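Local coordinates for protein pectate lyase 1 (Juniperus ashei, PDB 1PXZ) that cleaves polygalacturonate by calcium-dependent elimination, though with low activity, and is the major allergen of cedar pollen, at residues L175-I187 and D205-V217. Numbering follows the deposited sequence.
Sequences LIDVTLGSTGITI and DTYDDDKSMKVTV
Ile187 N donates to Thr216 O over 2.7 Å, and Thr216 N donates to Ile185 O. These bonds pair strands 185-187 and 214-217 in parallel, as neighbouring rungs of the parallel beta-helix of polysaccharide lyase family 1. At the corner at Gly184, just before the strand, the pairing is weaker: Gly184 N makes a weak bond to Lys214 O. One step earlier a side chain replaces the backbone acceptor: with OG1 anti to its own N (chi1 -170°), Thr183 receives Lys214 N at 2.8 Å.

Ahead of the paired strands, the loop after strand 176-179 meets the 3-10 segment 208-212. Gly181 N points almost straight (169°) at Asp210 OD1, 3.0 Å away, and the same oxygen accepts from a water that also receives a weak bond from Ser182 N. Asp177, on strand 176-179, is a probable calcium ligand, as in related lyases.

Thr186 and Thr216 lie side by side, their hydroxyls bonded outside the two segments: Thr186 OG1 to Val26 O and Gly29 N, Thr216 OG1 to Phe28 N and, from the C-terminal part of the chain, Tyr321 OH. Ile185, Ile187, Val215 and Val217 occupy the other face, inside the coil, where Ile187 CD1 lies 4.1 Å from Val215 CG1. Near Gly181, Leu180 CD1 rests obliquely against the poorly ordered Tyr207 ring, 3.3 Å from Tyr207 CZ.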
loop_
_atom_site.group_PDB
_atom_site.type_symbol
_atom_site.label_atom_id
_atom_site.label_comp_id
_atom_site.label_asym_id
_atom_site.label_seq_id
_atom_site.Cartn_x
_atom_site.Cartn_y
_atom_site.Cartn_z
ATOM N N LEU A 175 -2.408 8.256 1.832
ATOM C CA LEU A 175 -2.933 7.249 0.926
ATOM C C LEU A 175 -2.806 5.882 1.580
ATOM O O LEU A 175 -3.753 5.102 1.552
ATOM C CB LEU A 175 -2.237 7.307 -0.433
ATOM C CG LEU A 175 -2.517 8.619 -1.193
ATOM C CD1 LEU A 175 -1.769 8.621 -2.518
ATOM C CD2 LEU A 175 -4.014 8.800 -1.402
ATOM N N ILE A 176 -1.663 5.548 2.175
ATOM C CA ILE A 176 -1.568 4.264 2.876
ATOM C C ILE A 176 -0.970 4.507 4.250
ATOM O O ILE A 176 0.099 5.130 4.340
ATOM C CB ILE A 176 -0.706 3.278 2.088
ATOM C CG1 ILE A 176 -1.332 2.873 0.751
ATOM C CG2 ILE A 176 -0.371 2.043 2.925
ATOM C CD1 ILE A 176 -0.425 1.976 -0.070
ATOM N N ASP A 177 -1.628 4.071 5.310
ATOM C CA ASP A 177 -1.094 4.259 6.668
ATOM C C ASP A 177 -0.898 2.886 7.284
ATOM O O ASP A 177 -1.847 2.099 7.353
ATOM C CB ASP A 177 -2.062 5.138 7.435
ATOM C CG ASP A 177 -1.557 6.023 8.538
ATOM O OD1 ASP A 177 -1.151 7.179 8.280
ATOM O OD2 ASP A 177 -1.566 5.594 9.716
ATOM N N VAL A 178 0.319 2.554 7.710
ATOM C CA VAL A 178 0.586 1.231 8.286
ATOM C C VAL A 178 1.136 1.442 9.683
ATOM O O VAL A 178 2.154 2.121 9.837
ATOM C CB VAL A 178 1.564 0.455 7.404
ATOM C CG1 VAL A 178 1.891 -0.921 7.985
ATOM C CG2 VAL A 178 1.001 0.290 5.999
ATOM N N THR A 179 0.481 0.949 10.717
ATOM C CA THR A 179 0.842 1.222 12.086
ATOM C C THR A 179 0.600 0.044 13.026
ATOM O O THR A 179 -0.024 -0.952 12.673
ATOM C CB THR A 179 -0.000 2.375 12.691
ATOM O OG1 THR A 179 -1.372 1.947 12.703
ATOM C CG2 THR A 179 0.042 3.644 11.869
ATOM N N LEU A 180 1.096 0.235 14.247
ATOM C CA LEU A 180 0.841 -0.621 15.381
ATOM C C LEU A 180 1.157 -2.086 15.149
ATOM O O LEU A 180 0.256 -2.926 15.249
ATOM C CB LEU A 180 -0.646 -0.551 15.808
ATOM C CG LEU A 180 -0.935 -1.223 17.156
ATOM C CD1 LEU A 180 -0.162 -0.508 18.260
ATOM C CD2 LEU A 180 -2.422 -1.256 17.485
ATOM N N GLY A 181 2.411 -2.427 14.869
ATOM C CA GLY A 181 2.731 -3.842 14.802
ATOM C C GLY A 181 2.328 -4.537 13.527
ATOM O O GLY A 181 2.307 -5.763 13.438
ATOM N N SER A 182 2.002 -3.768 12.488
ATOM C CA SER A 182 1.694 -4.400 11.207
ATOM C C SER A 182 2.965 -4.926 10.567
ATOM O O SER A 182 4.022 -4.306 10.695
ATOM C CB SER A 182 1.021 -3.409 10.245
ATOM O OG SER A 182 -0.204 -2.960 10.830
ATOM N N THR A 183 2.843 -6.059 9.884
ATOM C CA THR A 183 4.066 -6.567 9.249
ATOM C C THR A 183 3.669 -7.607 8.223
ATOM O O THR A 183 2.488 -7.994 8.164
ATOM C CB THR A 183 5.022 -7.086 10.340
ATOM O OG1 THR A 183 6.301 -7.355 9.753
ATOM C CG2 THR A 183 4.494 -8.382 10.938
ATOM N N GLY A 184 4.604 -8.026 7.389
ATOM C CA GLY A 184 4.328 -9.026 6.364
ATOM C C GLY A 184 3.421 -8.413 5.300
ATOM O O GLY A 184 2.380 -8.981 5.006
ATOM N N ILE A 185 3.855 -7.267 4.770
ATOM C CA ILE A 185 3.024 -6.524 3.814
ATOM C C ILE A 185 3.775 -6.188 2.550
ATOM O O ILE A 185 4.935 -5.797 2.551
ATOM C CB ILE A 185 2.519 -5.245 4.511
ATOM C CG1 ILE A 185 1.533 -5.645 5.638
ATOM C CG2 ILE A 185 1.897 -4.229 3.579
ATOM C CD1 ILE A 185 1.376 -4.524 6.639
ATOM N N THR A 186 3.085 -6.342 1.418
ATOM C CA THR A 186 3.646 -5.904 0.149
ATOM C C THR A 186 2.722 -4.840 -0.429
ATOM O O THR A 186 1.507 -5.016 -0.422
ATOM C CB THR A 186 3.784 -7.070 -0.844
ATOM O OG1 THR A 186 4.864 -7.915 -0.398
ATOM C CG2 THR A 186 4.140 -6.647 -2.263
ATOM N N ILE A 187 3.338 -3.779 -0.910
ATOM C CA ILE A 187 2.583 -2.703 -1.570
ATOM C C ILE A 187 3.151 -2.611 -2.966
ATOM O O ILE A 187 4.287 -2.143 -3.134
ATOM C CB ILE A 187 2.752 -1.424 -0.755
ATOM C CG1 ILE A 187 2.113 -1.542 0.645
ATOM C CG2 ILE A 187 2.255 -0.199 -1.509
ATOM C CD1 ILE A 187 2.633 -0.513 1.636
ATOM N N ASP A 205 7.115 8.041 17.072
ATOM C CA ASP A 205 8.486 7.838 17.522
ATOM C C ASP A 205 8.476 7.163 18.896
ATOM O O ASP A 205 9.510 6.765 19.422
ATOM C CB ASP A 205 9.284 9.134 17.602
ATOM C CG ASP A 205 8.619 10.255 18.362
ATOM O OD1 ASP A 205 7.994 9.989 19.409
ATOM O OD2 ASP A 205 8.729 11.414 17.903
ATOM N N THR A 206 7.277 7.057 19.444
ATOM C CA THR A 206 7.045 6.387 20.715
ATOM C C THR A 206 6.908 4.881 20.546
ATOM O O THR A 206 7.359 4.098 21.392
ATOM C CB THR A 206 5.778 6.991 21.352
ATOM O OG1 THR A 206 4.630 6.212 21.013
ATOM C CG2 THR A 206 5.547 8.382 20.774
ATOM N N TYR A 207 6.285 4.433 19.450
ATOM C CA TYR A 207 5.991 3.009 19.320
ATOM C C TYR A 207 7.140 2.175 18.777
ATOM O O TYR A 207 7.153 1.791 17.599
ATOM C CB TYR A 207 4.763 2.811 18.410
ATOM C CG TYR A 207 4.151 1.441 18.610
ATOM C CD1 TYR A 207 3.321 1.188 19.695
ATOM C CD2 TYR A 207 4.406 0.413 17.713
ATOM C CE1 TYR A 207 2.764 -0.066 19.876
ATOM C CE2 TYR A 207 3.854 -0.842 17.891
ATOM C CZ TYR A 207 3.036 -1.075 18.977
ATOM O OH TYR A 207 2.484 -2.324 19.158
ATOM N N ASP A 208 8.118 1.850 19.622
ATOM C CA ASP A 208 9.255 1.062 19.130
ATOM C C ASP A 208 8.879 -0.378 18.850
ATOM O O ASP A 208 9.676 -1.198 18.367
ATOM C CB ASP A 208 10.403 1.161 20.141
ATOM C CG ASP A 208 9.864 1.511 21.519
ATOM O OD1 ASP A 208 9.312 2.622 21.675
ATOM O OD2 ASP A 208 9.991 0.663 22.426
ATOM N N ASP A 209 7.629 -0.781 19.111
ATOM C CA ASP A 209 7.327 -2.178 18.741
ATOM C C ASP A 209 7.206 -2.336 17.230
ATOM O O ASP A 209 7.133 -3.435 16.675
ATOM C CB ASP A 209 6.087 -2.652 19.496
ATOM C CG ASP A 209 6.454 -3.114 20.900
ATOM O OD1 ASP A 209 7.666 -3.171 21.209
ATOM O OD2 ASP A 209 5.533 -3.415 21.690
ATOM N N ASP A 210 7.221 -1.219 16.500
ATOM C CA ASP A 210 7.309 -1.266 15.048
ATOM C C ASP A 210 8.684 -1.733 14.587
ATOM O O ASP A 210 8.894 -1.886 13.379
ATOM C CB ASP A 210 6.995 0.113 14.458
ATOM C CG ASP A 210 5.495 0.372 14.465
ATOM O OD1 ASP A 210 4.733 -0.627 14.475
ATOM O OD2 ASP A 210 5.135 1.570 14.461
ATOM N N LYS A 211 9.628 -1.972 15.505
ATOM C CA LYS A 211 10.924 -2.510 15.090
ATOM C C LYS A 211 10.808 -3.838 14.344
ATOM O O LYS A 211 11.715 -4.159 13.564
ATOM C CB LYS A 211 11.878 -2.671 16.288
ATOM C CG LYS A 211 12.473 -1.317 16.683
ATOM C CD LYS A 211 13.454 -1.437 17.837
ATOM C CE LYS A 211 13.368 -0.236 18.763
ATOM N NZ LYS A 211 14.720 0.266 19.142
ATOM N N SER A 212 9.737 -4.600 14.522
ATOM C CA SER A 212 9.538 -5.859 13.810
ATOM C C SER A 212 8.796 -5.686 12.488
ATOM O O SER A 212 8.564 -6.674 11.794
ATOM C CB SER A 212 8.741 -6.856 14.673
ATOM O OG SER A 212 7.583 -6.205 15.182
ATOM N N MET A 213 8.412 -4.458 12.148
ATOM C CA MET A 213 7.671 -4.287 10.893
ATOM C C MET A 213 8.542 -4.572 9.683
ATOM O O MET A 213 9.658 -4.045 9.606
ATOM C CB MET A 213 7.125 -2.864 10.833
ATOM C CG MET A 213 6.473 -2.466 9.517
ATOM S SD MET A 213 5.957 -0.730 9.603
ATOM C CE MET A 213 7.553 0.086 9.732
ATOM N N LYS A 214 8.049 -5.383 8.755
ATOM C CA LYS A 214 8.736 -5.641 7.496
ATOM C C LYS A 214 7.788 -5.364 6.332
ATOM O O LYS A 214 6.708 -5.965 6.331
ATOM C CB LYS A 214 9.246 -7.078 7.430
ATOM C CG LYS A 214 10.214 -7.401 8.586
ATOM C CD LYS A 214 10.649 -8.868 8.452
ATOM C CE LYS A 214 11.960 -9.121 9.180
ATOM N NZ LYS A 214 11.848 -8.771 10.625
ATOM N N VAL A 215 8.191 -4.472 5.438
ATOM C CA VAL A 215 7.310 -4.061 4.337
ATOM C C VAL A 215 8.045 -4.000 3.003
ATOM O O VAL A 215 9.177 -3.504 2.978
ATOM C CB VAL A 215 6.693 -2.673 4.586
ATOM C CG1 VAL A 215 5.862 -2.261 3.368
ATOM C CG2 VAL A 215 5.837 -2.688 5.848
ATOM N N THR A 216 7.407 -4.473 1.933
ATOM C CA THR A 216 7.994 -4.437 0.592
ATOM C C THR A 216 7.222 -3.393 -0.223
ATOM O O THR A 216 5.995 -3.508 -0.255
ATOM C CB THR A 216 7.935 -5.794 -0.134
ATOM O OG1 THR A 216 8.675 -6.777 0.606
ATOM C CG2 THR A 216 8.578 -5.736 -1.517
ATOM N N VAL A 217 7.957 -2.445 -0.792
ATOM C CA VAL A 217 7.299 -1.451 -1.672
ATOM C C VAL A 217 7.865 -1.648 -3.065
ATOM O O VAL A 217 9.034 -1.244 -3.244
ATOM C CB VAL A 217 7.527 -0.024 -1.160
ATOM C CG1 VAL A 217 6.926 1.005 -2.127
ATOM C CG2 VAL A 217 6.939 0.136 0.230
HETATM O O HOH W 1 3.407 -1.072 11.690
#